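Local structure of Beta/alpha-amylase (Paenibacillus polymyxa, 3VOC) at residues A[135-140]-A[258-263]; A[276-281]-A[310-315]; A[285-288]-A[293-296]; A[326-331]-A[335-340]. The protein hydrolyses alpha-1,4-glucosidic linkages of starch-like polysaccharides, this chain being the beta-amylase part that removes successive maltose units from the non-reducing ends. All coordinates share one frame; numbering follows the deposited sequence. Where two conformers were deposited one is given.

Overall arrangement
The four contacts illustrate how chemistry changes from the body of a TIM barrel to the loops of its active-site rim. Contacts 1 and 2 are buried and mostly apolar: the first packs two helices of the outer layer, the second a helix on a barrel strand, and helix 240-268 of contact 1 runs on in the chain to strand 275-279 of contact 2. Contact 3 lies within the excursion that contact 2 closes. Contacts 3 and 4, about 11 Å apart between centres, are polar loop-to-helix junctions, one largely buried and one partly exposed. They are joined by hydrogen bonds from Met287 N to Tyr335 O and from Asn288 ND2 to Gly330 O.

Contact 1. Residues A[135-140]-A[258-263]; sequences ELYASF and GVIGAA. With CA (calcium ion), chain B.
Tyr137 meets Ile260 and Ala263 where two helices of the outer layer of the TIM barrel, 127-144 and 240-268, lie side by side. Before it in the chain, Glu135 faces elsewhere: its OE1 binds the calcium ion at 2.2 Å. Water 1, Glu48, Asp52, Asn53 and Gln132 supply the other ligands, so a single helical turn serves both metal and packing. Tyr137 then carries the whole contact. Its CG lies anti to the carbonyl carbon (chi1 -63°), which sends the ring out to the second helix edge first. CD2 of Tyr137 touches CB of Ala263 at 3.9 Å, with the carbonyl carbon of Ala263 in the plane of the ring. One atom further out, CE2 of Tyr137 comes to 3.5 Å from O of Ile260, again at the ring edge and near its plane. Ile78 and Leu156 of two barrel strands also touch this tyrosine, which thereby joins both layers; Leu156 touches Ile260 as well. Beyond the ring carbons, the phenol oxygen OH of Tyr137 stands 3.8 Å from CB of Ile260.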
loop_
_atom_site.group_PDB
_atom_site.type_symbol
_atom_site.label_atom_id
_atom_site.label_comp_id
_atom_site.label_asym_id
_atom_site.label_seq_id
_atom_site.Cartn_x
_atom_site.Cartn_y
_atom_site.Cartn_z
ATOM N N GLU A 135 -16.548 9.808 3.202
ATOM C CA GLU A 135 -17.443 10.288 2.138
ATOM C C GLU A 135 -17.242 9.536 0.822
ATOM O O GLU A 135 -18.208 9.236 0.120
ATOM C CB GLU A 135 -17.231 11.780 1.860
ATOM C CG GLU A 135 -17.514 12.703 3.051
ATOM C CD GLU A 135 -17.027 14.120 2.799
ATOM O OE1 GLU A 135 -16.015 14.307 2.077
ATOM O OE2 GLU A 135 -17.652 15.056 3.333
ATOM N N LEU A 136 -15.980 9.264 0.479
ATOM C CA LEU A 136 -15.671 8.587 -0.788
ATOM C C LEU A 136 -16.151 7.124 -0.760
ATOM O O LEU A 136 -16.695 6.607 -1.755
ATOM C CB LEU A 136 -14.161 8.669 -1.073
ATOM C CG LEU A 136 -13.632 7.882 -2.281
ATOM C CD1 LEU A 136 -14.211 8.466 -3.562
ATOM C CD2 LEU A 136 -12.116 7.916 -2.313
ATOM N N TYR A 137 -15.961 6.455 0.376
ATOM C CA TYR A 137 -16.393 5.055 0.505
ATOM C C TYR A 137 -17.921 4.982 0.457
ATOM O O TYR A 137 -18.500 4.070 -0.148
ATOM C CB TYR A 137 -15.881 4.427 1.807
ATOM C CG TYR A 137 -14.356 4.306 1.971
ATOM C CD1 TYR A 137 -13.486 4.466 0.899
ATOM C CD2 TYR A 137 -13.806 4.000 3.217
ATOM C CE1 TYR A 137 -12.085 4.331 1.075
ATOM C CE2 TYR A 137 -12.422 3.860 3.404
ATOM C CZ TYR A 137 -11.576 4.030 2.336
ATOM O OH TYR A 137 -10.225 3.892 2.528
ATOM N N ALA A 138 -18.567 5.944 1.107
ATOM C CA ALA A 138 -20.026 6.053 1.096
ATOM C C ALA A 138 -20.525 6.224 -0.325
ATOM O O ALA A 138 -21.463 5.547 -0.755
ATOM C CB ALA A 138 -20.483 7.246 1.981
ATOM N N SER A 139 -19.893 7.133 -1.063
ATOM C CA SER A 139 -20.287 7.357 -2.430
ATOM C C SER A 139 -20.078 6.111 -3.286
ATOM O O SER A 139 -20.937 5.787 -4.112
ATOM C CB SER A 139 -19.550 8.544 -3.046
ATOM O OG SER A 139 -20.131 8.835 -4.299
ATOM N N PHE A 140 -18.949 5.422 -3.100
ATOM C CA PHE A 140 -18.702 4.194 -3.865
ATOM C C PHE A 140 -19.778 3.157 -3.594
ATOM O O PHE A 140 -20.328 2.541 -4.517
ATOM C CB PHE A 140 -17.321 3.588 -3.536
ATOM C CG PHE A 140 -17.031 2.346 -4.314
ATOM C CD1 PHE A 140 -16.632 2.415 -5.653
ATOM C CD2 PHE A 140 -17.203 1.104 -3.736
ATOM C CE1 PHE A 140 -16.403 1.239 -6.397
ATOM C CE2 PHE A 140 -16.983 -0.068 -4.471
ATOM C CZ PHE A 140 -16.584 0.001 -5.795
ATOM N N GLY A 258 -6.620 1.833 11.199
ATOM C CA GLY A 258 -7.826 1.731 12.036
ATOM C C GLY A 258 -8.950 2.636 11.545
ATOM O O GLY A 258 -10.119 2.227 11.456
ATOM N N VAL A 259 -8.597 3.879 11.241
ATOM C CA VAL A 259 -9.569 4.865 10.797
ATOM C C VAL A 259 -10.186 4.469 9.442
ATOM O O VAL A 259 -11.402 4.456 9.297
ATOM C CB VAL A 259 -8.928 6.273 10.725
ATOM C CG1 VAL A 259 -9.829 7.247 9.962
ATOM C CG2 VAL A 259 -8.634 6.783 12.137
ATOM N N ILE A 260 -9.344 4.129 8.465
ATOM C CA ILE A 260 -9.840 3.819 7.117
ATOM C C ILE A 260 -10.541 2.468 7.088
ATOM O O ILE A 260 -11.516 2.288 6.369
ATOM C CB ILE A 260 -8.748 3.966 6.016
ATOM C CG1 ILE A 260 -7.673 2.879 6.139
ATOM C CG2 ILE A 260 -8.143 5.377 6.107
ATOM C CD1 ILE A 260 -6.568 2.939 5.057
ATOM N N GLY A 261 -10.061 1.538 7.909
ATOM C CA GLY A 261 -10.693 0.233 8.042
ATOM C C GLY A 261 -12.106 0.367 8.595
ATOM O O GLY A 261 -13.029 -0.277 8.114
ATOM N N ALA A 262 -12.267 1.200 9.618
ATOM C CA ALA A 262 -13.564 1.372 10.264
ATOM C C ALA A 262 -14.526 2.069 9.308
ATOM O O ALA A 262 -15.697 1.693 9.215
ATOM C CB ALA A 262 -13.408 2.156 11.581
ATOM N N ALA A 263 -14.027 3.073 8.575
ATOM C CA ALA A 263 -14.850 3.738 7.580
ATOM C C ALA A 263 -15.253 2.776 6.462
ATOM O O ALA A 263 -16.378 2.837 5.975
ATOM C CB ALA A 263 -14.149 4.990 7.004
HETATM CA CA CA B . -15.374 14.576 -0.062
HETATM O O HOH W 1 -14.776 12.328 -0.326
#

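Contact 2. Residues A[276-281]-A[310-315]; sequences IGAKIS and QKFKDA
Ala278, whose backbone is hydrogen-bonded to Asp318 and Thr320 of the next barrel strand, also brings its O to within 3.5 Å of CE2 of Phe312. The oxygen meets the ring at its edge, near the ring plane, so it faces the outward C-H bonds and not the pi cloud. Everything else between 276-281 and 310-315 is apolar. CB of Ala278 packs on the same ring corner, 3.8 Å from CE2 of Phe312. Across the ring tip, CG1 and CD1 of Ile280 are each 3.7 Å from CE1 of Phe312. CG1 of Ile280 sits beside its backbone N and CD1 continues the chain in extended form (chi2 179°), bringing both carbons obliquely to that ring atom. CG of Phe312 is anti to the carbonyl carbon (chi1 -85°), which carries the ring from the helix to the strand, where Leu257 and Leu319 also touch it. This is the strand-to-helix interface of a beta-alpha-beta crossover: strand 275-279 and strand 318-321 are neighbours in the barrel, and helix 305-315 connects them on the outside. Between Ala278 and Ile280, Lys279 points away from the helix, and its NZ forms a salt bridge with Glu359, the probable proton acceptor; Ser281 OG is hydrogen-bonded to Glu163, the predicted proton donor. The division of labour is plain: carbon contacts seat the strand on its helix from outside, while the intervening residue is turned to the catalytic side, where it probably binds substrate.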
loop_
_atom_site.group_PDB
_atom_site.type_symbol
_atom_site.label_atom_id
_atom_site.label_comp_id
_atom_site.label_asym_id
_atom_site.label_seq_id
_atom_site.Cartn_x
_atom_site.Cartn_y
_atom_site.Cartn_z
ATOM N N ILE A 276 -12.349 -6.934 3.192
ATOM C CA ILE A 276 -11.693 -5.692 2.817
ATOM C C ILE A 276 -10.210 -5.877 3.127
ATOM O O ILE A 276 -9.842 -6.443 4.173
ATOM C CB ILE A 276 -12.268 -4.498 3.622
ATOM C CG1 ILE A 276 -13.792 -4.425 3.440
ATOM C CG2 ILE A 276 -11.593 -3.162 3.219
ATOM C CD1 ILE A 276 -14.518 -3.533 4.463
ATOM N N GLY A 277 -9.361 -5.413 2.215
ATOM C CA GLY A 277 -7.934 -5.554 2.416
ATOM C C GLY A 277 -7.143 -4.267 2.256
ATOM O O GLY A 277 -7.642 -3.255 1.739
ATOM N N ALA A 278 -5.888 -4.319 2.676
ATOM C CA ALA A 278 -4.951 -3.227 2.445
ATOM C C ALA A 278 -3.570 -3.850 2.264
ATOM O O ALA A 278 -3.384 -5.048 2.509
ATOM C CB ALA A 278 -4.960 -2.220 3.605
ATOM N N LYS A 279 -2.611 -3.039 1.831
ATOM C CA LYS A 279 -1.312 -3.548 1.404
ATOM C C LYS A 279 -0.155 -3.007 2.227
ATOM O O LYS A 279 -0.077 -1.805 2.513
ATOM C CB LYS A 279 -1.087 -3.230 -0.073
ATOM C CG LYS A 279 -2.302 -3.580 -0.960
ATOM C CD LYS A 279 -2.089 -3.312 -2.467
ATOM C CE LYS A 279 -3.327 -3.764 -3.272
ATOM N NZ LYS A 279 -3.110 -3.780 -4.765
ATOM N N ILE A 280 0.745 -3.915 2.595
ATOM C CA ILE A 280 2.017 -3.531 3.188
ATOM C C ILE A 280 3.060 -3.540 2.072
ATOM O O ILE A 280 3.088 -4.460 1.245
ATOM C CB ILE A 280 2.387 -4.477 4.363
ATOM C CG1 ILE A 280 1.418 -4.259 5.542
ATOM C CG2 ILE A 280 3.866 -4.270 4.831
ATOM C CD1 ILE A 280 1.702 -5.184 6.759
ATOM N N SER A 281 3.889 -2.497 2.042
ATOM C CA SER A 281 4.944 -2.339 1.061
ATOM C C SER A 281 6.027 -3.396 1.249
ATOM O O SER A 281 6.327 -3.782 2.384
ATOM C CB SER A 281 5.584 -0.957 1.243
ATOM O OG SER A 281 6.494 -0.659 0.190
ATOM N N GLN A 310 -0.748 -7.301 13.602
ATOM C CA GLN A 310 -1.799 -7.310 14.631
ATOM C C GLN A 310 -2.889 -6.253 14.384
ATOM O O GLN A 310 -4.076 -6.511 14.643
ATOM C CB GLN A 310 -1.215 -7.143 16.041
ATOM C CG GLN A 310 -2.286 -7.247 17.168
ATOM C CD GLN A 310 -3.025 -8.572 17.184
ATOM O OE1 GLN A 310 -4.271 -8.618 17.300
ATOM N NE2 GLN A 310 -2.273 -9.665 17.060
ATOM N N LYS A 311 -2.490 -5.075 13.895
ATOM C CA LYS A 311 -3.457 -4.021 13.595
ATOM C C LYS A 311 -4.377 -4.408 12.434
ATOM O O LYS A 311 -5.557 -4.054 12.447
ATOM C CB LYS A 311 -2.758 -2.676 13.337
ATOM C CG LYS A 311 -3.695 -1.481 13.265
ATOM C CD LYS A 311 -4.188 -1.048 14.654
ATOM C CE LYS A 311 -5.104 0.160 14.566
ATOM N NZ LYS A 311 -5.926 0.260 15.815
ATOM N N PHE A 312 -3.847 -5.136 11.443
ATOM C CA PHE A 312 -4.696 -5.698 10.384
ATOM C C PHE A 312 -5.765 -6.615 10.985
ATOM O O PHE A 312 -6.946 -6.497 10.664
ATOM C CB PHE A 312 -3.867 -6.464 9.336
ATOM C CG PHE A 312 -3.311 -5.586 8.261
ATOM C CD1 PHE A 312 -2.200 -4.779 8.518
ATOM C CD2 PHE A 312 -3.901 -5.548 6.996
ATOM C CE1 PHE A 312 -1.677 -3.944 7.538
ATOM C CE2 PHE A 312 -3.380 -4.713 5.986
ATOM C CZ PHE A 312 -2.257 -3.911 6.264
ATOM N N LYS A 313 -5.340 -7.509 11.875
ATOM C CA LYS A 313 -6.264 -8.425 12.538
ATOM C C LYS A 313 -7.316 -7.642 13.311
ATOM O O LYS A 313 -8.505 -7.935 13.201
ATOM C CB LYS A 313 -5.515 -9.341 13.507
ATOM C CG LYS A 313 -6.362 -10.498 14.026
ATOM C CD LYS A 313 -5.502 -11.472 14.833
ATOM C CE LYS A 313 -6.296 -12.675 15.373
ATOM N NZ LYS A 313 -6.963 -13.444 14.284
ATOM N N ASP A 314 -6.870 -6.661 14.101
ATOM C CA ASP A 314 -7.784 -5.850 14.925
ATOM C C ASP A 314 -8.778 -5.083 14.061
ATOM O O ASP A 314 -9.951 -4.956 14.436
ATOM C CB ASP A 314 -7.024 -4.860 15.821
ATOM C CG ASP A 314 -6.194 -5.552 16.897
ATOM O OD1 ASP A 314 -6.398 -6.763 17.172
ATOM O OD2 ASP A 314 -5.331 -4.864 17.476
ATOM N N ALA A 315 -8.308 -4.559 12.923
ATOM C CA ALA A 315 -9.184 -3.796 12.023
ATOM C C ALA A 315 -10.044 -4.698 11.132
ATOM O O ALA A 315 -10.900 -4.214 10.365
ATOM C CB ALA A 315 -8.371 -2.829 11.172
#

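Contact 3. Residues A[285-288]-A[293-296]; sequences WQMN and PHGT
Hydrogen bonds from the start of helix 295-300 tie Thr296 and His294 to the carbonyls of Trp285, Gln286 and Met287. Thr296 OG1 donates to Trp285 O at 2.7 Å, from well above the carbonyl plane. His294 N divides its proton between Met287 O at 3.1 Å and, weakly, Gln286 O at 2.9 Å. Water 2 lies 2.9 Å from Trp285 O, to which it may donate, and accepts weakly from Thr296 N.

Ring faces come second. CG2 of Thr296 lies 3.7 Å from the centroid of the five-membered ring of Trp285, a CH-pi contact over the face. OG1 of Thr296 lies anti to its own carbonyl carbon (chi1 -49°), which turns it to Trp285 O and leaves CG2 over the indole. Met287 O stands 3.5 Å above the centre of the His294 imidazole, whose ND1 is hydrogen-bonded to OE2 of Glu297. Tyr169 and Tyr177 meet Trp285 edge-to-face, and its NE1 is hydrogen-bonded to Gly179 O. Replacing Trp285 with an alanine would probably leave the Thr296 methyl without its aromatic bed and Gly179 O without its indole N-H.

With His294 as N-cap, this loop joins barrel strand 275-279 to helix 295-300 beside His284, which probably binds substrate.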
loop_
_atom_site.group_PDB
_atom_site.type_symbol
_atom_site.label_atom_id
_atom_site.label_comp_id
_atom_site.label_asym_id
_atom_site.label_seq_id
_atom_site.Cartn_x
_atom_site.Cartn_y
_atom_site.Cartn_z
ATOM N N TRP A 285 15.051 -3.842 0.229
ATOM C CA TRP A 285 16.462 -3.461 0.085
ATOM C C TRP A 285 17.008 -2.800 1.349
ATOM O O TRP A 285 16.237 -2.277 2.160
ATOM C CB TRP A 285 16.666 -2.603 -1.165
ATOM C CG TRP A 285 15.904 -1.307 -1.233
ATOM C CD1 TRP A 285 16.404 -0.057 -1.003
ATOM C CD2 TRP A 285 14.531 -1.122 -1.631
ATOM N NE1 TRP A 285 15.419 0.887 -1.202
ATOM C CE2 TRP A 285 14.268 0.261 -1.594
ATOM C CE3 TRP A 285 13.500 -1.996 -2.006
ATOM C CZ2 TRP A 285 13.009 0.801 -1.908
ATOM C CZ3 TRP A 285 12.236 -1.457 -2.321
ATOM C CH2 TRP A 285 12.011 -0.073 -2.262
ATOM N N GLN A 286 18.329 -2.856 1.533
ATOM C CA GLN A 286 18.980 -2.464 2.805
ATOM C C GLN A 286 18.524 -3.279 4.022
ATOM O O GLN A 286 18.677 -2.847 5.171
ATOM C CB GLN A 286 18.841 -0.956 3.072
ATOM C CG GLN A 286 19.288 -0.076 1.902
ATOM C CD GLN A 286 20.720 -0.364 1.447
ATOM O OE1 GLN A 286 21.487 -1.033 2.139
ATOM N NE2 GLN A 286 21.073 0.125 0.267
ATOM N N MET A 287 17.977 -4.470 3.781
ATOM C CA MET A 287 17.561 -5.315 4.883
ATOM C C MET A 287 18.758 -5.730 5.742
ATOM O O MET A 287 18.700 -5.621 6.966
ATOM C CB MET A 287 16.793 -6.558 4.384
ATOM C CG MET A 287 15.350 -6.251 3.940
ATOM S SD MET A 287 14.600 -7.701 3.161
ATOM C CE MET A 287 14.429 -8.799 4.580
ATOM N N ASN A 288 19.834 -6.195 5.108
ATOM C CA ASN A 288 20.990 -6.692 5.857
ATOM C C ASN A 288 22.247 -5.823 5.718
ATOM O O ASN A 288 23.354 -6.309 5.902
ATOM C CB ASN A 288 21.307 -8.158 5.485
ATOM C CG ASN A 288 21.642 -8.317 4.027
ATOM O OD1 ASN A 288 20.970 -7.744 3.171
ATOM N ND2 ASN A 288 22.681 -9.103 3.724
ATOM N N PRO A 293 20.876 -1.547 9.092
ATOM C CA PRO A 293 20.022 -2.720 8.907
ATOM C C PRO A 293 18.540 -2.340 8.946
ATOM O O PRO A 293 18.099 -1.592 9.840
ATOM C CB PRO A 293 20.403 -3.633 10.087
ATOM C CG PRO A 293 20.897 -2.683 11.141
ATOM C CD PRO A 293 21.587 -1.585 10.391
ATOM N N HIS A 294 17.793 -2.828 7.951
ATOM C CA HIS A 294 16.359 -2.533 7.826
ATOM C C HIS A 294 16.053 -1.036 7.674
ATOM O O HIS A 294 14.949 -0.586 7.991
ATOM C CB HIS A 294 15.557 -3.178 8.979
ATOM C CG HIS A 294 15.752 -4.665 9.072
ATOM N ND1 HIS A 294 15.180 -5.543 8.177
ATOM C CD2 HIS A 294 16.500 -5.418 9.915
ATOM C CE1 HIS A 294 15.548 -6.779 8.480
ATOM N NE2 HIS A 294 16.347 -6.728 9.530
ATOM N N GLY A 295 17.018 -0.283 7.143
ATOM C CA GLY A 295 16.891 1.164 7.029
ATOM C C GLY A 295 15.740 1.589 6.136
ATOM O O GLY A 295 15.062 2.584 6.429
ATOM N N THR A 296 15.498 0.825 5.072
ATOM C CA THR A 296 14.419 1.158 4.112
ATOM C C THR A 296 13.029 0.959 4.736
ATOM O O THR A 296 12.157 1.840 4.662
ATOM C CB THR A 296 14.564 0.348 2.822
ATOM O OG1 THR A 296 15.924 0.436 2.359
ATOM C CG2 THR A 296 13.602 0.853 1.725
HETATM O O HOH W 2 15.056 -2.327 4.811
#

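Contact 4. Residues A[326-331]-A[335-340]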
loop_
_atom_site.group_PDB
_atom_site.type_symbol
_atom_site.label_atom_id
_atom_site.label_comp_id
_atom_site.label_asym_id
_atom_site.label_seq_id
_atom_site.Cartn_x
_atom_site.Cartn_y
_atom_site.Cartn_z
ATOM N N MET A 326 10.276 -12.523 -6.324
ATOM C CA MET A 326 11.711 -12.211 -6.206
ATOM C C MET A 326 12.491 -13.197 -5.343
ATOM O O MET A 326 11.941 -13.793 -4.417
ATOM C CB MET A 326 11.908 -10.823 -5.614
ATOM C CG MET A 326 11.620 -9.703 -6.557
ATOM S SD MET A 326 12.027 -8.143 -5.759
ATOM C CE MET A 326 11.314 -7.062 -7.013
ATOM N N SER A 327 13.779 -13.338 -5.644
ATOM C CA SER A 327 14.669 -14.212 -4.873
ATOM C C SER A 327 15.560 -13.398 -3.950
ATOM O O SER A 327 15.787 -12.210 -4.183
ATOM C CB SER A 327 15.541 -15.058 -5.809
ATOM O OG SER A 327 14.757 -15.887 -6.638
ATOM N N ASP A 328 16.058 -14.045 -2.900
ATOM C CA ASP A 328 17.032 -13.433 -2.001
ATOM C C ASP A 328 18.364 -13.213 -2.685
ATOM O O ASP A 328 18.825 -14.055 -3.458
ATOM C CB ASP A 328 17.251 -14.324 -0.778
ATOM C CG ASP A 328 16.203 -14.107 0.292
ATOM O OD1 ASP A 328 15.454 -13.115 0.207
ATOM O OD2 ASP A 328 16.137 -14.927 1.222
ATOM N N SER A 329 18.981 -12.079 -2.394
ATOM C CA SER A 329 20.338 -11.834 -2.842
ATOM C C SER A 329 21.196 -11.527 -1.629
ATOM O O SER A 329 22.076 -12.323 -1.263
ATOM C CB SER A 329 20.404 -10.703 -3.869
ATOM O OG SER A 329 21.758 -10.304 -4.044
ATOM N N GLY A 330 20.931 -10.395 -0.981
ATOM C CA GLY A 330 21.653 -10.053 0.250
ATOM C C GLY A 330 23.044 -9.466 0.035
ATOM O O GLY A 330 23.687 -9.041 0.982
ATOM N N THR A 331 23.489 -9.425 -1.216
ATOM C CA THR A 331 24.800 -8.879 -1.573
ATOM C C THR A 331 24.786 -7.347 -1.535
ATOM O O THR A 331 23.763 -6.704 -1.846
ATOM C CB THR A 331 25.204 -9.310 -3.002
ATOM O OG1 THR A 331 24.222 -8.820 -3.926
ATOM C CG2 THR A 331 25.283 -10.844 -3.118
ATOM N N TYR A 335 21.655 -5.049 -0.640
ATOM C CA TYR A 335 21.300 -5.743 0.586
ATOM C C TYR A 335 19.831 -6.153 0.563
ATOM O O TYR A 335 19.064 -5.835 1.473
ATOM C CB TYR A 335 21.640 -4.880 1.802
ATOM C CG TYR A 335 23.127 -4.704 2.012
ATOM C CD1 TYR A 335 23.908 -5.749 2.525
ATOM C CD2 TYR A 335 23.759 -3.506 1.678
ATOM C CE1 TYR A 335 25.284 -5.598 2.715
ATOM C CE2 TYR A 335 25.138 -3.338 1.871
ATOM C CZ TYR A 335 25.885 -4.383 2.397
ATOM O OH TYR A 335 27.240 -4.232 2.579
ATOM N N SER A 336 19.464 -6.873 -0.496
ATOM C CA SER A 336 18.061 -7.134 -0.816
ATOM C C SER A 336 17.697 -8.591 -0.539
ATOM O O SER A 336 18.263 -9.499 -1.138
ATOM C CB SER A 336 17.796 -6.796 -2.289
ATOM O OG SER A 336 16.487 -7.174 -2.665
ATOM N N LEU A 337 16.728 -8.805 0.348
ATOM C CA LEU A 337 16.306 -10.152 0.713
ATOM C C LEU A 337 14.775 -10.296 0.647
ATOM O O LEU A 337 14.141 -10.602 1.652
ATOM C CB LEU A 337 16.834 -10.509 2.112
ATOM C CG LEU A 337 18.355 -10.620 2.259
ATOM C CD1 LEU A 337 18.762 -10.592 3.739
ATOM C CD2 LEU A 337 18.884 -11.889 1.551
ATOM N N PRO A 338 14.185 -10.071 -0.546
ATOM C CA PRO A 338 12.722 -10.061 -0.666
ATOM C C PRO A 338 12.074 -11.391 -0.362
ATOM O O PRO A 338 10.957 -11.411 0.125
ATOM C CB PRO A 338 12.475 -9.674 -2.141
ATOM C CG PRO A 338 13.759 -10.019 -2.846
ATOM C CD PRO A 338 14.846 -9.766 -1.832
ATOM N N SER A 339 12.754 -12.502 -0.651
ATOM C CA SER A 339 12.149 -13.811 -0.412
ATOM C C SER A 339 12.038 -14.093 1.092
ATOM O O SER A 339 11.012 -14.582 1.570
ATOM C CB SER A 339 12.946 -14.910 -1.133
ATOM O OG SER A 339 12.336 -16.162 -0.930
ATOM N N THR A 340 13.101 -13.777 1.836
ATOM C CA THR A 340 13.073 -13.794 3.307
ATOM C C THR A 340 12.008 -12.846 3.868
ATOM O O THR A 340 11.323 -13.173 4.825
ATOM C CB THR A 340 14.470 -13.426 3.870
ATOM O OG1 THR A 340 15.383 -14.511 3.621
ATOM C CG2 THR A 340 14.432 -13.111 5.381
HETATM O O HOH W 3 15.236 -16.959 -2.485
HETATM O O HOH W 4 21.257 -7.543 -2.617
#
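Asp328 reaches from its loop to Ser339 and Thr340 in the first turn of helix 338-352, which begins after Leu337 at the N-cap. CB of Asp328 rests on CD2 of Leu337 at 3.7 Å. From there CG lies anti to the carbonyl carbon (chi1 -83°), which brings both carboxylate oxygens over the helix start. OD1 of Asp328 takes a nearly straight bond from Thr340 N, 2.9 Å long at 170°, and a weak one of 2.9 Å from Ser339 N. OD2 is met on its syn side by Thr340 OG1, which donates a hydrogen bond to it. OD2 is also hydrogen-bonded to a bound Tris molecule, probably from the crystallisation liquor. The negative charge at the amino end of the helix is likely to be favourable. With an alanine in place of Asp328, Thr340 N and OG1 would probably lose their common acceptor group and the first turn its nearby charge.

Farther along, Ser336 O is gripped twice, by Ser329 N at 3.0 Å and by Gly330 N at 2.8 Å. Gly330 has a positive phi of 80°, and a CB there would probably come too close to Leu337 CD2. Tyr335 N closes the turn on Thr331 O at 2.9 Å, while water 4 bridges Thr331 O and Ser336 N.

In the barrel this loop leads from strand 318-321 into helix 338-352. Ser336 OG is hydrogen-bonded to ND1 of His284, a probable substrate-binding residue, and Ser327 and Ser339 touch Lys371 of helix 367-378.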